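Local coordinates for CRISPR/cas2 protein (Pyrococcus horikoshii OT3, PDB 6K2E) that probably binds nucleic acid as a Cas2 subunit and, as in its relatives, probably serves in the uptake of new spacers by the CRISPR system, at residues M4-V9 against G38-A43; F29-S34 against D80-E85. All blocks are in the same frame, centred on the assembly; numbering follows the deposited sequence.

In the fold
Both contacts reach the same antiparallel sheet of a ferredoxin-like fold, their centres about 17 Å apart. Interaction 1 is partly buried and lies within the sheet: strand 3-11 pairs with strand 35-41, and apolar side chains from both are buried against helix 42-55. Interaction 2 is a surface contact, where the end of strand 29-32, outermost within this chain, meets the loop after strand 73-78, a strand outside this chain's own sheet. Regular main-chain bonding in the first thus gives way to polar and aliphatic side chains in the second. The two touch where Val-9 packs on the main chain of Ser-34, and each also reaches the second subunit, consistent with the dimers formed by Cas2 proteins.

Interaction 1 of 2, residues M4-V9 against G38-A43; sequences MYVIVV and GELSKA
Strands 4-9 and 38-41 pair antiparallel but strongly twisted, their axes 124° apart, through four main-chain hydrogen bonds that link Met-4 with Leu-40 and Val-6 with Gly-38. Most are nearly straight; the bond from Leu-40 N to Met-4 O, 3.0 Å long, lies in the carbonyl plane, whereas Val-6 N meets Gly-38 O from above the Gly-38 carbonyl plane. Between these pairs, Tyr-5 and Glu-39 form the non-hydrogen-bonded pair. With CG anti to its backbone N (chi1 -160°), Tyr-5 lays one ring face on the glycine main chain, Gly-38 C standing 3.5 Å above the ring plane, offset toward its rim. Its hydroxyl bonds to Glu-37 OE1. Gly-38 has a phi of 151°, at which a CB would run into the preceding carbonyl oxygen. On the face shared by Met-4, Val-6 and Leu-40, Val-6 CG2 meets Leu-40 CD1 at 3.9 Å, the side chains crossing at about a right angle, and Leu-45 of helix 42-55 packs on all three. Met-4, bent at chi2 and chi3, brings CE to 3.9 Å from Lys-42 CA. The N-H and C=O groups of both hydrogen-bonded pairs thus satisfy each other, leaving one face apolar for the helix, as expected of a ferredoxin-like core.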
# COMPACT_ATOMS: atom_id res chain seq x y z
N MET A 4 16.66 -4.73 -0.32
CA MET A 4 15.37 -4.69 0.34
C MET A 4 14.26 -4.78 -0.70
O MET A 4 14.50 -4.59 -1.89
CB MET A 4 15.16 -3.41 1.17
CG MET A 4 15.86 -3.39 2.53
SD MET A 4 17.47 -2.64 2.46
CE MET A 4 17.04 -1.16 1.54
N TYR A 5 13.07 -5.13 -0.24
CA TYR A 5 11.86 -5.01 -1.06
C TYR A 5 10.99 -3.88 -0.53
O TYR A 5 10.85 -3.72 0.68
CB TYR A 5 11.08 -6.34 -1.06
CG TYR A 5 10.12 -6.46 -2.21
CD1 TYR A 5 8.78 -6.07 -2.09
CD2 TYR A 5 10.54 -6.95 -3.42
CE1 TYR A 5 7.90 -6.17 -3.17
CE2 TYR A 5 9.67 -7.07 -4.50
CZ TYR A 5 8.37 -6.67 -4.37
OH TYR A 5 7.55 -6.80 -5.46
N VAL A 6 10.38 -3.10 -1.43
CA VAL A 6 9.55 -1.98 -1.00
C VAL A 6 8.17 -2.04 -1.64
O VAL A 6 8.00 -2.55 -2.75
CB VAL A 6 10.19 -0.60 -1.29
CG1 VAL A 6 11.34 -0.34 -0.34
CG2 VAL A 6 10.62 -0.50 -2.71
N ILE A 7 7.17 -1.52 -0.92
CA ILE A 7 5.82 -1.27 -1.44
C ILE A 7 5.53 0.20 -1.18
O ILE A 7 5.65 0.66 -0.04
CB ILE A 7 4.74 -2.14 -0.78
CG1 ILE A 7 4.97 -3.62 -0.99
CG2 ILE A 7 3.36 -1.81 -1.35
CD1 ILE A 7 3.99 -4.46 -0.18
N VAL A 8 5.22 0.94 -2.24
CA VAL A 8 5.05 2.39 -2.19
C VAL A 8 3.61 2.73 -2.54
O VAL A 8 3.12 2.35 -3.61
CB VAL A 8 6.03 3.12 -3.12
CG1 VAL A 8 5.62 4.56 -3.30
CG2 VAL A 8 7.44 3.04 -2.56
N VAL A 9 2.93 3.42 -1.63
CA VAL A 9 1.60 3.97 -1.88
C VAL A 9 1.69 5.48 -1.76
O VAL A 9 2.10 5.98 -0.70
CB VAL A 9 0.55 3.41 -0.90
CG1 VAL A 9 -0.81 3.66 -1.44
CG2 VAL A 9 0.76 1.92 -0.64
N GLY A 38 8.81 -3.42 -5.72
CA GLY A 38 9.97 -4.06 -6.32
C GLY A 38 11.19 -4.01 -5.42
O GLY A 38 11.20 -3.39 -4.37
N GLU A 39 12.24 -4.66 -5.91
CA GLU A 39 13.52 -4.69 -5.22
C GLU A 39 14.28 -3.40 -5.43
O GLU A 39 14.30 -2.84 -6.53
CB GLU A 39 14.36 -5.84 -5.74
CG GLU A 39 14.24 -7.16 -5.04
CD GLU A 39 15.37 -8.07 -5.45
OE1 GLU A 39 15.11 -9.10 -6.10
OE2 GLU A 39 16.53 -7.70 -5.17
N LEU A 40 14.95 -2.95 -4.39
CA LEU A 40 15.78 -1.76 -4.47
C LEU A 40 17.01 -1.97 -3.60
O LEU A 40 16.92 -2.54 -2.51
CB LEU A 40 15.02 -0.53 -3.99
CG LEU A 40 14.09 0.17 -4.97
CD1 LEU A 40 13.56 1.44 -4.29
CD2 LEU A 40 14.80 0.47 -6.26
N SER A 41 18.14 -1.45 -4.05
CA SER A 41 19.29 -1.39 -3.18
C SER A 41 19.11 -0.24 -2.22
O SER A 41 18.19 0.57 -2.34
CB SER A 41 20.56 -1.20 -4.01
OG SER A 41 20.76 0.18 -4.26
N LYS A 42 20.05 -0.10 -1.29
CA LYS A 42 19.87 0.92 -0.26
C LYS A 42 20.24 2.29 -0.79
O LYS A 42 19.61 3.28 -0.42
CB LYS A 42 20.73 0.56 0.95
CG LYS A 42 20.28 1.17 2.23
CD LYS A 42 20.31 0.17 3.35
CE LYS A 42 21.57 -0.68 3.43
NZ LYS A 42 21.32 -2.02 4.06
N ALA A 43 21.21 2.36 -1.70
CA ALA A 43 21.51 3.62 -2.37
C ALA A 43 20.38 4.03 -3.28
O ALA A 43 20.08 5.23 -3.40
CB ALA A 43 22.82 3.51 -3.15

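Interaction 2 of 2, residues F29-S34 against D80-E85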
# COMPACT_ATOMS: atom_id res chain seq x y z
N PHE A 29 8.19 -1.37 -10.07
CA PHE A 29 7.19 -2.01 -10.92
C PHE A 29 5.84 -1.43 -10.56
O PHE A 29 5.43 -1.43 -9.40
CB PHE A 29 7.24 -3.53 -10.72
CG PHE A 29 6.00 -4.28 -11.16
CD1 PHE A 29 5.04 -4.71 -10.21
CD2 PHE A 29 5.80 -4.64 -12.50
CE1 PHE A 29 3.90 -5.42 -10.60
CE2 PHE A 29 4.66 -5.36 -12.90
CZ PHE A 29 3.71 -5.75 -11.95
N TRP A 30 5.15 -0.90 -11.56
CA TRP A 30 3.80 -0.39 -11.35
C TRP A 30 2.83 -1.55 -11.16
O TRP A 30 2.60 -2.33 -12.09
CB TRP A 30 3.40 0.47 -12.54
CG TRP A 30 2.15 1.15 -12.35
CD1 TRP A 30 1.57 1.49 -11.17
CD2 TRP A 30 1.28 1.58 -13.37
NE1 TRP A 30 0.39 2.12 -11.38
CE2 TRP A 30 0.19 2.20 -12.74
CE3 TRP A 30 1.32 1.53 -14.77
CZ2 TRP A 30 -0.86 2.75 -13.45
CZ3 TRP A 30 0.26 2.09 -15.48
CH2 TRP A 30 -0.81 2.69 -14.82
N ARG A 31 2.29 -1.68 -9.95
CA ARG A 31 1.30 -2.71 -9.67
C ARG A 31 -0.07 -2.30 -10.16
O ARG A 31 -0.62 -2.89 -11.10
CB ARG A 31 1.27 -3.00 -8.16
CG ARG A 31 0.11 -3.84 -7.63
CD ARG A 31 0.11 -5.21 -8.25
NE ARG A 31 1.17 -6.05 -7.71
CZ ARG A 31 1.45 -7.26 -8.17
NH1 ARG A 31 0.76 -7.76 -9.18
NH2 ARG A 31 2.43 -7.96 -7.60
N GLN A 32 -0.63 -1.26 -9.55
CA GLN A 32 -1.92 -0.72 -9.89
C GLN A 32 -1.92 0.70 -9.34
O GLN A 32 -0.96 1.10 -8.71
CB GLN A 32 -3.02 -1.59 -9.28
CG GLN A 32 -4.23 -1.71 -10.07
CD GLN A 32 -5.10 -2.84 -9.61
OE1 GLN A 32 -6.22 -2.61 -9.17
NE2 GLN A 32 -4.58 -4.07 -9.70
N ASN A 33 -3.11 1.30 -9.33
CA ASN A 33 -3.39 2.72 -9.45
C ASN A 33 -2.33 3.67 -8.90
O ASN A 33 -1.74 4.48 -9.63
CB ASN A 33 -4.72 2.99 -8.71
CG ASN A 33 -5.77 1.92 -8.98
OD1 ASN A 33 -5.85 0.92 -8.26
ND2 ASN A 33 -6.58 2.11 -10.02
N SER A 34 -2.00 3.51 -7.64
CA SER A 34 -1.00 4.38 -7.04
C SER A 34 -0.05 3.57 -6.16
O SER A 34 0.59 4.10 -5.25
CB SER A 34 -1.71 5.51 -6.29
OG SER A 34 -0.98 5.92 -5.16
N ASP A 80 -8.51 -6.49 -11.19
CA ASP A 80 -7.07 -6.71 -11.29
C ASP A 80 -6.59 -6.22 -12.64
O ASP A 80 -6.82 -6.88 -13.66
CB ASP A 80 -6.74 -8.19 -11.12
CG ASP A 80 -5.33 -8.43 -10.65
OD1 ASP A 80 -4.44 -7.62 -10.95
OD2 ASP A 80 -5.10 -9.46 -9.96
N LYS A 81 -5.93 -5.07 -12.66
CA LYS A 81 -5.36 -4.49 -13.87
C LYS A 81 -4.09 -5.20 -14.33
O LYS A 81 -3.62 -4.94 -15.44
CB LYS A 81 -5.14 -2.99 -13.67
CG LYS A 81 -6.44 -2.20 -13.77
CD LYS A 81 -6.63 -1.16 -12.66
CE LYS A 81 -7.95 -0.39 -12.75
NZ LYS A 81 -7.76 1.10 -12.75
N SER A 82 -3.49 -6.04 -13.50
CA SER A 82 -2.25 -6.73 -13.85
C SER A 82 -2.56 -7.93 -14.76
O SER A 82 -3.45 -8.73 -14.45
CB SER A 82 -1.54 -7.21 -12.58
OG SER A 82 -0.79 -6.16 -11.98
N PRO A 83 -1.81 -8.08 -15.86
CA PRO A 83 -2.19 -9.13 -16.84
C PRO A 83 -1.84 -10.51 -16.34
O PRO A 83 -0.88 -10.71 -15.60
CB PRO A 83 -1.36 -8.76 -18.08
CG PRO A 83 -0.88 -7.33 -17.85
CD PRO A 83 -0.76 -7.19 -16.36
N VAL A 84 -2.64 -11.48 -16.79
CA VAL A 84 -2.51 -12.87 -16.35
C VAL A 84 -1.61 -13.60 -17.33
O VAL A 84 -1.83 -13.54 -18.55
CB VAL A 84 -3.90 -13.55 -16.27
CG1 VAL A 84 -3.78 -15.08 -16.25
CG2 VAL A 84 -4.66 -13.05 -15.05
N GLU A 85 -0.62 -14.31 -16.80
CA GLU A 85 0.34 -15.02 -17.62
C GLU A 85 0.01 -16.51 -17.61
O GLU A 85 -0.59 -17.02 -16.66
CB GLU A 85 1.75 -14.81 -17.09
CG GLU A 85 2.30 -13.43 -17.30
CD GLU A 85 3.71 -13.29 -16.73
OE1 GLU A 85 4.32 -12.21 -16.89
OE2 GLU A 85 4.18 -14.27 -16.11
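A buried glutamine at the end of a strand outermost within this chain carries much of this contact, its side chain running out from Gln-32 against the loop at Lys-81 where no regular strand pairing exists. The Gln-32 chain, extended beyond CG, crosses the lysine at about a right angle, and the aliphatic parts meet, with Gln-32 CG 3.6 Å from Lys-81 CD. Its terminal amide lies by the main chain of Lys-81 and the carboxylate of Asp-80. Bends at chi2 and chi4 lead the lysine past the glutamine, so that its tip ends beside the amide of Asn-33. Arg-31 and Gln-32 together face a single residue of strand 35-41, a classic beta bulge that closes strand 29-32 of the ferredoxin-like sheet; a weak bond from Trp-30 NE1 to Gln-32 O also spans this bend. The loop has its own local motif: Ser-82 N donates to Asp-80 OD1 at 3.1 Å, an Asx turn in which the donor sits above the carboxylate plane. At Gln-32, an alanine here would remove CG and the amide that lie against Lys-81 and would probably loosen the loop against the bulge. Beside it, Ser-82 OG approaches the main chain and guanidinium of Arg-31, 3.4 Å from Arg-31 O and 3.6 Å from Arg-31 NH1. Bent at chi2 and chi3, Arg-31 turns one guanidinium face to the rim of the Phe-29 ring, with Phe-29 CE1 3.9 Å above the centre of the guanidinium, while a salt bridge from NE to Glu-37 helps hold it there. Asp-80 OD1, 5.5 Å from Arg-31 NH1, may add a weak longer-range attraction. Leu-63 and Tyr-65 of the second subunit pack on Gln-32 and Arg-31.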